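Local coordinates for oxidoreductase, NAD-binding/iron-sulfur cluster-binding protein (Nitratireductor pacificus pht-3B, PDB 6ZXU), which is a catabolic reductive dehalogenase that binds cobalamin and two [4Fe-4S] clusters, which probably pass electrons to the cobalamin, at residues G324-K329 and K574-R579; V311-R314 and F318-A321. All blocks are in the same frame, centred on the assembly; numbering follows the deposited sequence.

Interaction 1: residues G324-K329 and K574-R579; sequences GDLGEK and KCTKYR. With SF4 (iron/sulfur cluster), chain E.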
loop_
_atom_site.group_PDB
_atom_site.type_symbol
_atom_site.label_atom_id
_atom_site.label_comp_id
_atom_site.label_asym_id
_atom_site.label_seq_id
_atom_site.Cartn_x
_atom_site.Cartn_y
_atom_site.Cartn_z
ATOM N N GLY A 324 22.514 -15.680 -7.066
ATOM C CA GLY A 324 23.493 -15.515 -8.128
ATOM C C GLY A 324 23.037 -15.957 -9.483
ATOM O O GLY A 324 23.804 -15.816 -10.439
ATOM N N ASP A 325 21.812 -16.480 -9.626
ATOM C CA ASP A 325 21.311 -16.971 -10.931
ATOM C C ASP A 325 21.298 -15.940 -12.028
ATOM O O ASP A 325 21.296 -16.274 -13.186
ATOM C CB ASP A 325 19.868 -17.488 -10.790
ATOM C CG ASP A 325 19.681 -18.611 -9.771
ATOM O OD1 ASP A 325 20.663 -19.071 -9.129
ATOM O OD2 ASP A 325 18.488 -19.089 -9.615
ATOM N N LEU A 326 21.262 -14.643 -11.666
ATOM C CA LEU A 326 21.167 -13.579 -12.681
ATOM C C LEU A 326 22.493 -12.769 -12.855
ATOM O O LEU A 326 22.488 -11.656 -13.392
ATOM C CB LEU A 326 20.047 -12.619 -12.304
ATOM C CG LEU A 326 18.597 -12.976 -12.588
ATOM C CD1 LEU A 326 18.185 -14.272 -12.080
ATOM C CD2 LEU A 326 17.603 -11.973 -11.941
ATOM N N GLY A 327 23.589 -13.282 -12.351
ATOM C CA GLY A 327 24.872 -12.590 -12.474
ATOM C C GLY A 327 25.264 -11.886 -11.197
ATOM O O GLY A 327 24.489 -11.794 -10.212
ATOM N N GLU A 328 26.481 -11.348 -11.205
ATOM C CA GLU A 328 27.079 -10.758 -9.985
ATOM C C GLU A 328 26.421 -9.483 -9.634
ATOM O O GLU A 328 26.168 -9.232 -8.445
ATOM C CB GLU A 328 28.637 -10.521 -10.146
ATOM N N LYS A 329 26.144 -8.630 -10.605
ATOM C CA LYS A 329 25.591 -7.281 -10.237
ATOM C C LYS A 329 24.251 -7.369 -9.547
ATOM O O LYS A 329 24.011 -6.719 -8.463
ATOM C CB LYS A 329 25.486 -6.353 -11.436
ATOM C CG LYS A 329 25.325 -4.900 -10.980
ATOM C CD LYS A 329 25.130 -3.921 -12.135
ATOM C CE LYS A 329 26.417 -3.236 -12.680
ATOM N NZ LYS A 329 26.031 -2.108 -13.610
ATOM N N LYS A 574 14.115 -9.776 -17.423
ATOM C CA LYS A 574 14.386 -8.379 -17.794
ATOM C C LYS A 574 13.860 -7.398 -16.749
ATOM O O LYS A 574 14.622 -6.508 -16.273
ATOM C CB LYS A 574 13.811 -8.034 -19.127
ATOM C CG LYS A 574 14.478 -8.730 -20.276
ATOM C CD LYS A 574 14.320 -7.980 -21.590
ATOM C CE LYS A 574 12.908 -8.071 -22.060
ATOM N NZ LYS A 574 12.704 -7.601 -23.465
ATOM N N CYS A 575 12.628 -7.617 -16.263
ATOM C CA CYS A 575 12.101 -6.743 -15.228
ATOM C C CYS A 575 12.919 -6.883 -13.923
ATOM O O CYS A 575 13.373 -5.854 -13.339
ATOM C CB CYS A 575 10.614 -6.975 -14.997
ATOM S SG CYS A 575 9.991 -6.036 -13.627
ATOM N N THR A 576 13.256 -8.080 -13.495
ATOM C CA THR A 576 14.074 -8.199 -12.292
ATOM C C THR A 576 15.399 -7.437 -12.387
ATOM O O THR A 576 15.804 -6.690 -11.479
ATOM C CB THR A 576 14.378 -9.703 -11.945
ATOM O OG1 THR A 576 13.148 -10.376 -11.772
ATOM C CG2 THR A 576 15.129 -9.800 -10.633
ATOM N N LYS A 577 16.107 -7.615 -13.511
ATOM C CA LYS A 577 17.405 -6.983 -13.664
ATOM C C LYS A 577 17.259 -5.458 -13.652
ATOM O O LYS A 577 18.053 -4.763 -12.994
ATOM C CB LYS A 577 18.050 -7.440 -14.964
ATOM C CG LYS A 577 18.697 -8.791 -14.792
ATOM C CD LYS A 577 19.193 -9.367 -16.126
ATOM C CE LYS A 577 20.222 -10.476 -15.854
ATOM N NZ LYS A 577 20.248 -11.428 -16.989
ATOM N N TYR A 578 16.254 -4.905 -14.331
ATOM C CA TYR A 578 16.049 -3.466 -14.297
ATOM C C TYR A 578 15.749 -2.967 -12.875
ATOM O O TYR A 578 16.409 -2.063 -12.372
ATOM C CB TYR A 578 14.973 -3.010 -15.300
ATOM C CG TYR A 578 14.851 -1.511 -15.381
ATOM C CD1 TYR A 578 15.785 -0.759 -16.071
ATOM C CD2 TYR A 578 13.854 -0.827 -14.701
ATOM C CE1 TYR A 578 15.714 0.639 -16.108
ATOM C CE2 TYR A 578 13.770 0.552 -14.756
ATOM C CZ TYR A 578 14.705 1.293 -15.475
ATOM O OH TYR A 578 14.625 2.668 -15.515
ATOM N N ARG A 579 14.803 -3.562 -12.205
ATOM C CA ARG A 579 14.446 -3.093 -10.891
ATOM C C ARG A 579 15.606 -3.191 -9.868
ATOM O O ARG A 579 15.827 -2.267 -9.079
ATOM C CB ARG A 579 13.230 -3.864 -10.371
ATOM C CG ARG A 579 11.969 -3.666 -11.165
ATOM C CD ARG A 579 10.688 -4.231 -10.511
ATOM N NE ARG A 579 10.287 -3.436 -9.390
ATOM C CZ ARG A 579 9.902 -3.881 -8.235
ATOM N NH1 ARG A 579 9.513 -3.035 -7.309
ATOM N NH2 ARG A 579 9.817 -5.164 -8.027
HETATM FE FE1 SF4 E . 9.193 -4.078 -14.446
HETATM FE FE2 SF4 E . 9.295 -1.308 -14.452
HETATM FE FE3 SF4 E . 6.860 -2.608 -14.880
HETATM FE FE4 SF4 E . 8.844 -2.644 -16.782
HETATM S S1 SF4 E . 7.751 -0.892 -16.012
HETATM S S2 SF4 E . 7.603 -4.375 -16.034
HETATM S S3 SF4 E . 10.690 -2.706 -15.461
HETATM S S4 SF4 E . 8.146 -2.716 -13.067
#
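No flat group takes part where L326 meets T576 and K577; the two flat groups close by belong to Y578 and R579 and lie towards the iron-sulfur cluster, which both meet obliquely. Y578 CD2 is 3.8 Å from sulfide S3, and R579 brings CD, rather than its guanidinium, to 3.9 Å from S4. Between the segments, the meeting of L326 with T576 is aliphatic: L326 CD2 reaches T576 CG2 at 3.5 Å, the two side chains crossing at about a right angle. T576 offers its methyl because CG2 lies anti to the backbone N, while OG1 (chi1 -58°) turns back to hydrogen-bond the carbonyl of V572 in its own helix. Beside this, the extended K577 chain runs past the turn, its CE methylene set against a backbone carbonyl, 3.5 Å from L326 O, and its ammonium pairs with E573 instead of with the turn. G324 ends the preceding helix in a Schellman motif, and a type I beta turn from G324 to G327 presents the leucine. Helix 572-581 lies in the 4Fe-4S dicluster domain, where C575 SG binds FE1 at 2.3 Å and T576 touches cobalamin, so the contact sits where cluster and cobalamin pocket meet.

Interaction 2: residues V311-R314 and F318-A321; sequences VAKR and FKRA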
loop_
_atom_site.group_PDB
_atom_site.type_symbol
_atom_site.label_atom_id
_atom_site.label_comp_id
_atom_site.label_asym_id
_atom_site.label_seq_id
_atom_site.Cartn_x
_atom_site.Cartn_y
_atom_site.Cartn_z
ATOM N N VAL A 311 5.598 -24.267 -7.314
ATOM C CA VAL A 311 6.896 -23.676 -7.642
ATOM C C VAL A 311 7.685 -23.527 -6.335
ATOM O O VAL A 311 7.084 -23.158 -5.269
ATOM C CB VAL A 311 6.676 -22.238 -8.268
ATOM C CG1 VAL A 311 7.981 -21.675 -8.731
ATOM C CG2 VAL A 311 5.685 -22.363 -9.429
ATOM N N ALA A 312 8.953 -23.867 -6.345
ATOM C CA ALA A 312 9.798 -23.605 -5.199
ATOM C C ALA A 312 9.823 -22.054 -4.891
ATOM O O ALA A 312 9.849 -21.252 -5.821
ATOM C CB ALA A 312 11.226 -24.108 -5.468
ATOM N N LYS A 313 9.810 -21.655 -3.625
ATOM C CA LYS A 313 10.105 -20.248 -3.272
ATOM C C LYS A 313 11.447 -19.785 -3.862
ATOM O O LYS A 313 11.621 -18.650 -4.183
ATOM C CB LYS A 313 10.171 -20.014 -1.760
ATOM C CG LYS A 313 8.903 -19.563 -1.182
ATOM C CD LYS A 313 8.967 -19.095 0.240
ATOM C CE LYS A 313 9.494 -17.682 0.272
ATOM N NZ LYS A 313 9.272 -17.218 1.695
ATOM N N ARG A 314 12.368 -20.705 -3.989
ATOM C CA ARG A 314 13.649 -20.457 -4.578
ATOM C C ARG A 314 13.562 -20.019 -6.049
ATOM O O ARG A 314 14.544 -19.466 -6.606
ATOM C CB ARG A 314 14.531 -21.712 -4.411
ATOM C CG ARG A 314 15.921 -21.684 -5.077
ATOM C CD ARG A 314 16.881 -20.604 -4.531
ATOM N NE ARG A 314 18.153 -20.765 -5.197
ATOM C CZ ARG A 314 18.412 -20.376 -6.441
ATOM N NH1 ARG A 314 17.521 -19.697 -7.093
ATOM N NH2 ARG A 314 19.567 -20.586 -7.017
ATOM N N PHE A 318 13.482 -12.591 -7.305
ATOM C CA PHE A 318 14.375 -11.939 -6.313
ATOM C C PHE A 318 15.265 -12.961 -5.612
ATOM O O PHE A 318 16.415 -12.663 -5.342
ATOM C CB PHE A 318 13.587 -11.169 -5.277
ATOM C CG PHE A 318 12.921 -9.932 -5.830
ATOM C CD1 PHE A 318 13.637 -9.082 -6.650
ATOM C CD2 PHE A 318 11.572 -9.673 -5.586
ATOM C CE1 PHE A 318 13.041 -7.953 -7.173
ATOM C CE2 PHE A 318 10.958 -8.544 -6.142
ATOM C CZ PHE A 318 11.710 -7.695 -6.889
ATOM N N LYS A 319 14.731 -14.134 -5.241
ATOM C CA LYS A 319 15.537 -15.202 -4.655
ATOM C C LYS A 319 16.576 -15.721 -5.641
ATOM O O LYS A 319 17.728 -15.990 -5.273
ATOM C CB LYS A 319 14.662 -16.357 -4.150
ATOM C CG LYS A 319 13.636 -15.973 -3.128
ATOM C CD LYS A 319 14.244 -15.009 -2.216
ATOM C CE LYS A 319 13.663 -15.076 -0.830
ATOM N NZ LYS A 319 12.319 -14.653 -0.782
ATOM N N ARG A 320 16.253 -15.769 -6.922
ATOM C CA ARG A 320 17.210 -16.135 -7.929
ATOM C C ARG A 320 18.343 -15.157 -8.030
ATOM O O ARG A 320 19.516 -15.525 -8.117
ATOM C CB ARG A 320 16.560 -16.342 -9.277
ATOM C CG ARG A 320 15.506 -17.442 -9.288
ATOM C CD ARG A 320 15.215 -17.988 -10.688
ATOM N NE ARG A 320 16.302 -18.790 -11.254
ATOM C CZ ARG A 320 16.215 -19.566 -12.326
ATOM N NH1 ARG A 320 15.065 -19.702 -12.984
ATOM N NH2 ARG A 320 17.286 -20.140 -12.782
ATOM N N ALA A 321 18.013 -13.856 -7.967
ATOM C CA ALA A 321 19.030 -12.813 -7.975
ATOM C C ALA A 321 19.956 -12.913 -6.770
ATOM O O ALA A 321 21.144 -12.874 -6.926
ATOM C CB ALA A 321 18.342 -11.426 -8.033
HETATM O O HOH W 1 11.197 -14.885 2.481
#
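K319 and R320 lay their aliphatic carbons against the two carbonyl oxygens that end the segment 311-314, and these carbon-to-carbonyl contacts are the first kind of interaction. K319 CG comes to 3.5 Å from K313 O, and R320 CG stands equally close to R314 O. The latter oxygen is buried with no hydrogen-bonding partner in the model; the CG of R320 lies against it.

The second kind is the meeting of two arginines. R314 starts away from the helix, but a bend at chi2 (63°) swings its guanidinium back, so that NH1 comes to 3.7 Å from R320 CG, which lies at the guanidinium edge, in plane. The side chains cross at about a right angle, with the guanidinium planes 57° apart. R314 NH1 and R320 NE, 4.4 Å apart, both form salt bridges to OD2 of D325; main-chain carbonyls, among them those of T691 and A694 for R314 and of L684 and L696 for R320, take further N-H groups and help fix both groups in rotation.

Water and charge make the third kind. One water accepts a hydrogen bond from K313 NZ at 3.1 Å and a weak one from K319 NZ. K313 also donates to S482 O, and E410 forms long, weak ion pairs with both lysines, which probably eases their proximity.

The loop, ending in 3-10 geometry, bends and leads within a few residues into helix 317-323. On the loop side, V311 and K313 make backbone bonds to A407 and S408, in the connection between strands 394-399 and 422-429; on the helix side, F318 touches cobalamin and packs on R579 and V580 of helix 572-581.

The two contacts follow one another along the chain: interaction 2 closes within helix 317-323, and interaction 1 opens at the turn just after it, finding its second half some 245 residues later in helix 572-581. Their centres are 12 Å apart, on the same side of the chain's centre. Helix 317-323 is the common element. L326 CD1 packs at 3.8 Å on R320 CB, and D325 of interaction 1 ties the turn to the arginines of interaction 2. Together they join the region leading into helix 317-323 with the cluster-bearing domain, and residues of both, F318 among them, line the cobalamin pocket beside an iron-sulfur cluster.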